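Local coordinates for protein N-acetylmuramoyl-L-alanine amidase (Clostridium intestinale URNW, PDB 6SRT) that is a zinc-binding endolysin that probably degrades bacterial cell walls by cleaving the amide bond between N-acetylmuramic acid and L-alanine in peptidoglycan, at residues 73-79 against 103-109; 122-126 against 161-166. One frame throughout, in Å; residues are numbered along the deposited sequence.

Interaction 1: residues 73-79 against 103-109. With PO4 (phosphate ion), chain E.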
loop_
_atom_site.group_PDB
_atom_site.type_symbol
_atom_site.label_atom_id
_atom_site.label_comp_id
_atom_site.label_asym_id
_atom_site.label_seq_id
_atom_site.Cartn_x
_atom_site.Cartn_y
_atom_site.Cartn_z
ATOM N N TYR A 73 -1.191 5.628 2.862
ATOM C CA TYR A 73 -1.138 4.562 1.856
ATOM C C TYR A 73 -2.159 4.889 0.751
ATOM O O TYR A 73 -3.220 5.432 1.043
ATOM C CB TYR A 73 -1.538 3.217 2.498
ATOM C CG TYR A 73 -0.782 2.901 3.756
ATOM C CD1 TYR A 73 0.582 2.805 3.814
ATOM C CD2 TYR A 73 -1.511 2.719 4.933
ATOM C CE1 TYR A 73 1.228 2.444 4.992
ATOM C CE2 TYR A 73 -0.896 2.360 6.106
ATOM C CZ TYR A 73 0.484 2.294 6.155
ATOM O OH TYR A 73 1.078 1.893 7.323
ATOM N N HIS A 74 -1.841 4.463 -0.473
ATOM C CA HIS A 74 -2.815 4.524 -1.569
ATOM C C HIS A 74 -3.864 3.415 -1.460
ATOM O O HIS A 74 -5.008 3.618 -1.914
ATOM C CB HIS A 74 -2.103 4.461 -2.891
ATOM C CG HIS A 74 -1.214 5.642 -3.088
ATOM N ND1 HIS A 74 0.107 5.605 -2.695
ATOM C CD2 HIS A 74 -1.496 6.869 -3.609
ATOM C CE1 HIS A 74 0.608 6.822 -2.945
ATOM N NE2 HIS A 74 -0.339 7.613 -3.514
ATOM N N PHE A 75 -3.500 2.287 -0.857
ATOM C CA PHE A 75 -4.410 1.134 -0.717
ATOM C C PHE A 75 -4.067 0.449 0.613
ATOM O O PHE A 75 -2.905 0.340 1.018
ATOM C CB PHE A 75 -4.206 0.120 -1.848
ATOM C CG PHE A 75 -4.482 0.726 -3.195
ATOM C CD1 PHE A 75 -5.760 0.830 -3.681
ATOM C CD2 PHE A 75 -3.400 1.252 -3.954
ATOM C CE1 PHE A 75 -5.996 1.430 -4.912
ATOM C CE2 PHE A 75 -3.628 1.883 -5.151
ATOM C CZ PHE A 75 -4.926 1.958 -5.621
ATOM N N TYR A 76 -5.117 -0.140 1.195
ATOM C CA TYR A 76 -5.043 -0.912 2.464
ATOM C C TYR A 76 -5.844 -2.202 2.277
ATOM O O TYR A 76 -7.048 -2.125 1.967
ATOM C CB TYR A 76 -5.602 -0.045 3.602
ATOM C CG TYR A 76 -5.781 -0.771 4.900
ATOM C CD1 TYR A 76 -4.788 -1.597 5.413
ATOM C CD2 TYR A 76 -6.925 -0.608 5.679
ATOM C CE1 TYR A 76 -4.965 -2.277 6.612
ATOM C CE2 TYR A 76 -7.109 -1.237 6.891
ATOM C CZ TYR A 76 -6.100 -2.027 7.391
ATOM O OH TYR A 76 -6.211 -2.694 8.578
ATOM N N ILE A 77 -5.177 -3.313 2.453
ATOM C CA ILE A 77 -5.746 -4.647 2.204
ATOM C C ILE A 77 -5.965 -5.288 3.551
ATOM O O ILE A 77 -4.975 -5.683 4.251
ATOM C CB ILE A 77 -4.875 -5.490 1.276
ATOM C CG1 ILE A 77 -4.542 -4.716 0.000
ATOM C CG2 ILE A 77 -5.598 -6.780 1.004
ATOM C CD1 ILE A 77 -3.705 -5.473 -0.948
ATOM N N ARG A 78 -7.202 -5.523 3.945
ATOM C CA ARG A 78 -7.551 -6.173 5.227
ATOM C C ARG A 78 -7.434 -7.684 5.090
ATOM O O ARG A 78 -7.265 -8.250 3.993
ATOM C CB ARG A 78 -8.913 -5.670 5.691
ATOM C CG ARG A 78 -8.834 -4.211 6.126
ATOM C CD ARG A 78 -9.930 -3.849 7.113
ATOM N NE ARG A 78 -9.680 -4.496 8.372
ATOM C CZ ARG A 78 -10.352 -4.279 9.496
ATOM N NH1 ARG A 78 -11.449 -3.544 9.482
ATOM N NH2 ARG A 78 -10.009 -4.935 10.577
ATOM N N LYS A 79 -7.495 -8.353 6.235
ATOM C CA LYS A 79 -7.269 -9.811 6.299
ATOM C C LYS A 79 -8.228 -10.581 5.416
ATOM O O LYS A 79 -7.799 -11.632 4.881
ATOM C CB LYS A 79 -7.320 -10.293 7.757
ATOM C CG LYS A 79 -5.998 -9.964 8.512
ATOM C CD LYS A 79 -5.883 -10.679 9.732
ATOM C CE LYS A 79 -4.732 -10.421 10.628
ATOM N NZ LYS A 79 -3.415 -10.122 10.087
ATOM N N ALA A 103 6.147 6.746 -5.556
ATOM C CA ALA A 103 5.790 5.395 -5.103
ATOM C C ALA A 103 4.348 5.288 -4.672
ATOM O O ALA A 103 3.912 6.029 -3.781
ATOM C CB ALA A 103 6.709 4.974 -3.982
ATOM N N PHE A 104 3.659 4.302 -5.213
ATOM C CA PHE A 104 2.440 3.800 -4.543
ATOM C C PHE A 104 2.775 3.071 -3.279
ATOM O O PHE A 104 3.794 2.373 -3.192
ATOM C CB PHE A 104 1.696 2.836 -5.464
ATOM C CG PHE A 104 0.989 3.495 -6.611
ATOM C CD1 PHE A 104 -0.132 4.285 -6.353
ATOM C CD2 PHE A 104 1.401 3.260 -7.921
ATOM C CE1 PHE A 104 -0.779 4.926 -7.401
ATOM C CE2 PHE A 104 0.701 3.882 -8.957
ATOM C CZ PHE A 104 -0.361 4.706 -8.696
ATOM N N GLY A 105 1.950 3.288 -2.286
ATOM C CA GLY A 105 2.089 2.573 -1.002
ATOM C C GLY A 105 0.910 1.663 -0.784
ATOM O O GLY A 105 -0.261 2.091 -0.779
ATOM N N ILE A 106 1.163 0.349 -0.616
ATOM C CA ILE A 106 0.140 -0.692 -0.386
ATOM C C ILE A 106 0.400 -1.293 0.961
ATOM O O ILE A 106 1.444 -1.925 1.147
ATOM C CB ILE A 106 0.168 -1.760 -1.467
ATOM C CG1 ILE A 106 -0.032 -1.187 -2.887
ATOM C CG2 ILE A 106 -0.887 -2.826 -1.151
ATOM C CD1 ILE A 106 0.139 -2.187 -3.986
ATOM N N ALA A 107 -0.517 -1.100 1.890
ATOM C CA ALA A 107 -0.421 -1.665 3.225
ATOM C C ALA A 107 -1.317 -2.877 3.331
ATOM O O ALA A 107 -2.445 -2.855 2.844
ATOM C CB ALA A 107 -0.813 -0.670 4.267
ATOM N N SER A 108 -0.856 -3.871 4.069
ATOM C CA SER A 108 -1.584 -5.098 4.437
ATOM C C SER A 108 -1.747 -5.141 5.925
ATOM O O SER A 108 -0.792 -4.925 6.674
ATOM C CB SER A 108 -0.881 -6.317 3.906
ATOM O OG SER A 108 -0.830 -6.362 2.482
ATOM N N GLU A 109 -2.952 -5.453 6.372
ATOM C CA GLU A 109 -3.283 -5.553 7.788
ATOM C C GLU A 109 -2.548 -6.714 8.439
ATOM O O GLU A 109 -2.828 -7.893 8.093
ATOM C CB GLU A 109 -4.779 -5.799 7.935
ATOM C CG GLU A 109 -5.291 -5.890 9.368
ATOM C CD GLU A 109 -6.758 -6.176 9.511
ATOM O OE1 GLU A 109 -7.445 -6.446 8.513
ATOM O OE2 GLU A 109 -7.242 -6.016 10.637
HETATM P P PO4 E . 4.414 1.568 8.463
HETATM O O1 PO4 E . 5.800 1.485 7.988
HETATM O O2 PO4 E . 4.177 2.747 9.393
HETATM O O3 PO4 E . 4.054 0.235 9.282
HETATM O O4 PO4 E . 3.656 1.696 7.206
HETATM O O HOH W 1 -9.201 -7.977 9.890
#
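The methyl CB of Ala107 sits over the centre of the Tyr73 ring, 3.4 Å from its centroid, a CH-pi contact in this parallel strand pair. Tyr73 OH donates a hydrogen bond to O4 of a phosphate ion, probably from the crystallisation liquor, at 2.6 Å. Parallel backbone hydrogen bonds include Ala107 N to Phe75 O and Ile77 N to Ala107 O. Near Gly105 a side chain takes over: His74 ND1 accepts Gly105 N at 3.0 Å, while His74 NE2 binds Ala91 O, holding both ring nitrogens. Phe104 points its CD1 edge at the His74 face, planes at 82°, in a T-shaped stack. The solvent side lies at the far end, where Arg78 and Lys79 are partly exposed and packing gives way to charged bonds on a buried Glu109. With CG anti to the backbone N (chi1 -178°), Glu109 extends to Arg78, which grips it side-on, NE to OE1 and NH2 to OE2, both 3.0 Å. Lys79 N meets OE1 from the opposite face to Arg78 NE, and a water bonds weakly to Glu109 OE1 (2.7 Å) and Arg78 NH2. Tyr73 packs on zinc ligand His47, setting this central strand pair beside the metal site of the Amidase_2/PGRP fold.

Interaction 2: residues 122-126 against 161-166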
loop_
_atom_site.group_PDB
_atom_site.type_symbol
_atom_site.label_atom_id
_atom_site.label_comp_id
_atom_site.label_asym_id
_atom_site.label_seq_id
_atom_site.Cartn_x
_atom_site.Cartn_y
_atom_site.Cartn_z
ATOM N N MET A 122 -3.105 -12.318 -0.186
ATOM C CA MET A 122 -2.197 -12.641 -1.300
ATOM C C MET A 122 -2.929 -12.389 -2.630
ATOM O O MET A 122 -2.340 -11.805 -3.548
ATOM C CB MET A 122 -1.699 -14.078 -1.173
ATOM C CG MET A 122 -0.552 -14.400 -2.094
ATOM S SD MET A 122 0.933 -13.487 -1.700
ATOM C CE MET A 122 2.014 -14.204 -2.935
ATOM N N THR A 123 -4.133 -12.923 -2.771
ATOM C CA THR A 123 -4.926 -12.754 -4.007
ATOM C C THR A 123 -5.064 -11.270 -4.328
ATOM O O THR A 123 -4.848 -10.883 -5.492
ATOM C CB THR A 123 -6.305 -13.474 -3.853
ATOM O OG1 THR A 123 -6.080 -14.868 -3.678
ATOM C CG2 THR A 123 -7.211 -13.142 -5.019
ATOM N N SER A 124 -5.441 -10.488 -3.331
ATOM C CA SER A 124 -5.641 -9.042 -3.521
ATOM C C SER A 124 -4.294 -8.370 -3.833
ATOM O O SER A 124 -4.239 -7.441 -4.707
ATOM C CB SER A 124 -6.342 -8.435 -2.370
ATOM O OG SER A 124 -7.650 -8.915 -2.343
ATOM N N LEU A 125 -3.207 -8.725 -3.155
ATOM C CA LEU A 125 -1.894 -8.118 -3.416
ATOM C C LEU A 125 -1.530 -8.342 -4.875
ATOM O O LEU A 125 -1.009 -7.416 -5.554
ATOM C CB LEU A 125 -0.814 -8.714 -2.496
ATOM C CG LEU A 125 -0.826 -8.115 -1.087
ATOM C CD1 LEU A 125 -0.161 -9.027 -0.114
ATOM C CD2 LEU A 125 -0.164 -6.719 -1.085
ATOM N N ILE A 126 -1.694 -9.530 -5.415
ATOM C CA ILE A 126 -1.316 -9.809 -6.805
ATOM C C ILE A 126 -2.224 -9.022 -7.741
ATOM O O ILE A 126 -1.711 -8.412 -8.710
ATOM C CB ILE A 126 -1.372 -11.314 -7.091
ATOM C CG1 ILE A 126 -0.409 -12.091 -6.216
ATOM C CG2 ILE A 126 -1.115 -11.621 -8.554
ATOM C CD1 ILE A 126 0.994 -11.655 -6.276
ATOM N N GLU A 161 7.682 -14.334 -3.303
ATOM C CA GLU A 161 6.546 -15.010 -3.969
ATOM C C GLU A 161 5.710 -14.028 -4.781
ATOM O O GLU A 161 5.279 -14.371 -5.881
ATOM C CB GLU A 161 5.655 -15.684 -2.933
ATOM C CG GLU A 161 4.485 -16.489 -3.511
ATOM C CD GLU A 161 3.578 -17.159 -2.483
ATOM O OE1 GLU A 161 3.879 -17.016 -1.270
ATOM O OE2 GLU A 161 2.545 -17.711 -2.911
ATOM N N ILE A 162 5.486 -12.815 -4.277
ATOM C CA ILE A 162 4.730 -11.777 -5.032
ATOM C C ILE A 162 5.496 -11.514 -6.315
ATOM O O ILE A 162 4.890 -11.474 -7.391
ATOM C CB ILE A 162 4.567 -10.560 -4.107
ATOM C CG1 ILE A 162 3.510 -10.825 -3.054
ATOM C CG2 ILE A 162 4.182 -9.338 -4.944
ATOM C CD1 ILE A 162 3.465 -9.830 -1.975
ATOM N N LYS A 163 6.801 -11.288 -6.217
ATOM C CA LYS A 163 7.587 -10.946 -7.434
ATOM C C LYS A 163 7.501 -12.117 -8.417
ATOM O O LYS A 163 7.366 -11.900 -9.644
ATOM C CB LYS A 163 9.044 -10.634 -7.124
ATOM C CG LYS A 163 9.295 -9.321 -6.410
ATOM C CD LYS A 163 10.760 -9.042 -6.077
ATOM C CE LYS A 163 11.659 -8.990 -7.265
ATOM N NZ LYS A 163 12.979 -8.469 -6.869
ATOM N N ALA A 164 7.573 -13.344 -7.941
ATOM C CA ALA A 164 7.523 -14.531 -8.812
ATOM C C ALA A 164 6.177 -14.618 -9.537
ATOM O O ALA A 164 6.171 -14.811 -10.785
ATOM C CB ALA A 164 7.827 -15.784 -8.038
ATOM N N LYS A 165 5.057 -14.432 -8.827
ATOM C CA LYS A 165 3.740 -14.484 -9.451
ATOM C C LYS A 165 3.565 -13.360 -10.465
ATOM O O LYS A 165 2.853 -13.576 -11.444
ATOM C CB LYS A 165 2.673 -14.422 -8.384
ATOM C CG LYS A 165 2.573 -15.725 -7.596
ATOM C CD LYS A 165 1.588 -15.770 -6.485
ATOM C CE LYS A 165 1.236 -17.214 -6.146
ATOM N NZ LYS A 165 0.341 -17.312 -4.968
ATOM N N LEU A 166 4.157 -12.214 -10.212
ATOM C CA LEU A 166 4.058 -11.066 -11.142
ATOM C C LEU A 166 5.117 -11.092 -12.228
ATOM O O LEU A 166 5.132 -10.179 -13.061
ATOM C CB LEU A 166 4.134 -9.802 -10.312
ATOM C CG LEU A 166 2.959 -9.560 -9.395
ATOM C CD1 LEU A 166 3.249 -8.460 -8.372
ATOM C CD2 LEU A 166 1.686 -9.197 -10.160
#
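Met122 reaches across to the helix 161-165 with its terminal methyl, and CE settles against the side chain of Glu161, 3.4 Å from CD. The same methyl lies 3.7 Å from Ile162 CG1 and 3.9 Å from Lys165 CD, so in the conformer described, one of two modelled, the thioether end touches three residues of the facing helix. The chain leaves the helix with chi1 at -168°, CG opposite the backbone N, and the bend at chi2 (66°) lays the sulfur beside Ile162. One turn on, Ile126 rests CD1 against both Ile162 CA and Lys165 CB, 3.9 Å from each; its side chain crosses that of Lys165 at about a right angle. Its CG2 branch meets Leu166 CD2 at 4.0 Å, the two side chains sliding past each other. Deeper in, Leu125 CD1 approaches Ile162 CD1 at 4.2 Å. The contact is mainly apolar, without hydrogen bonds between the two segments, although the Met122 methyl also lies against the Glu161 carboxylate. Behind this first shell, Lys165 NZ forms a salt bridge with Glu161 OE2 at 3.0 Å, one helical turn apart, tying together two side chains at the solvent-exposed border. Further out, Met122 touches Pro158 and Ile162 packs on Phe157, both in the loop leading into the second helix. The segment axes cross at -53° and come no closer than 10.7 Å. Leu166 also packs on Ser129, Arg130 and Met133 of helix 119-136, whereas Leu125 faces strands 75-77 and 103-108, so helix 119-136 lies between the sheet and the C-terminal helix 159-165.

Interaction 1 belongs to the core, its centre about 3 Å from the centre of the chain, against about 13 Å for the centre of the partly buried interaction 2. Backbone hydrogen bonds hold the strands together, supplemented by ring contacts and a charged pair at one end; the helices meet mainly through aliphatic and thioether groups, and their salt bridge stays within one helix. The two contacts adjoin through Leu125, whose CD2 packs 3.6 Å from Ser108 OG and 3.8 Å from Ile77 CD1. Successive layers result: the strands of 73-79 and 103-109, then helix 119-136, then helix 159-165. Interaction 1, through Tyr73, lies beside the zinc site; in interaction 2 the Leu125 side chain is about 9 Å from that of His47.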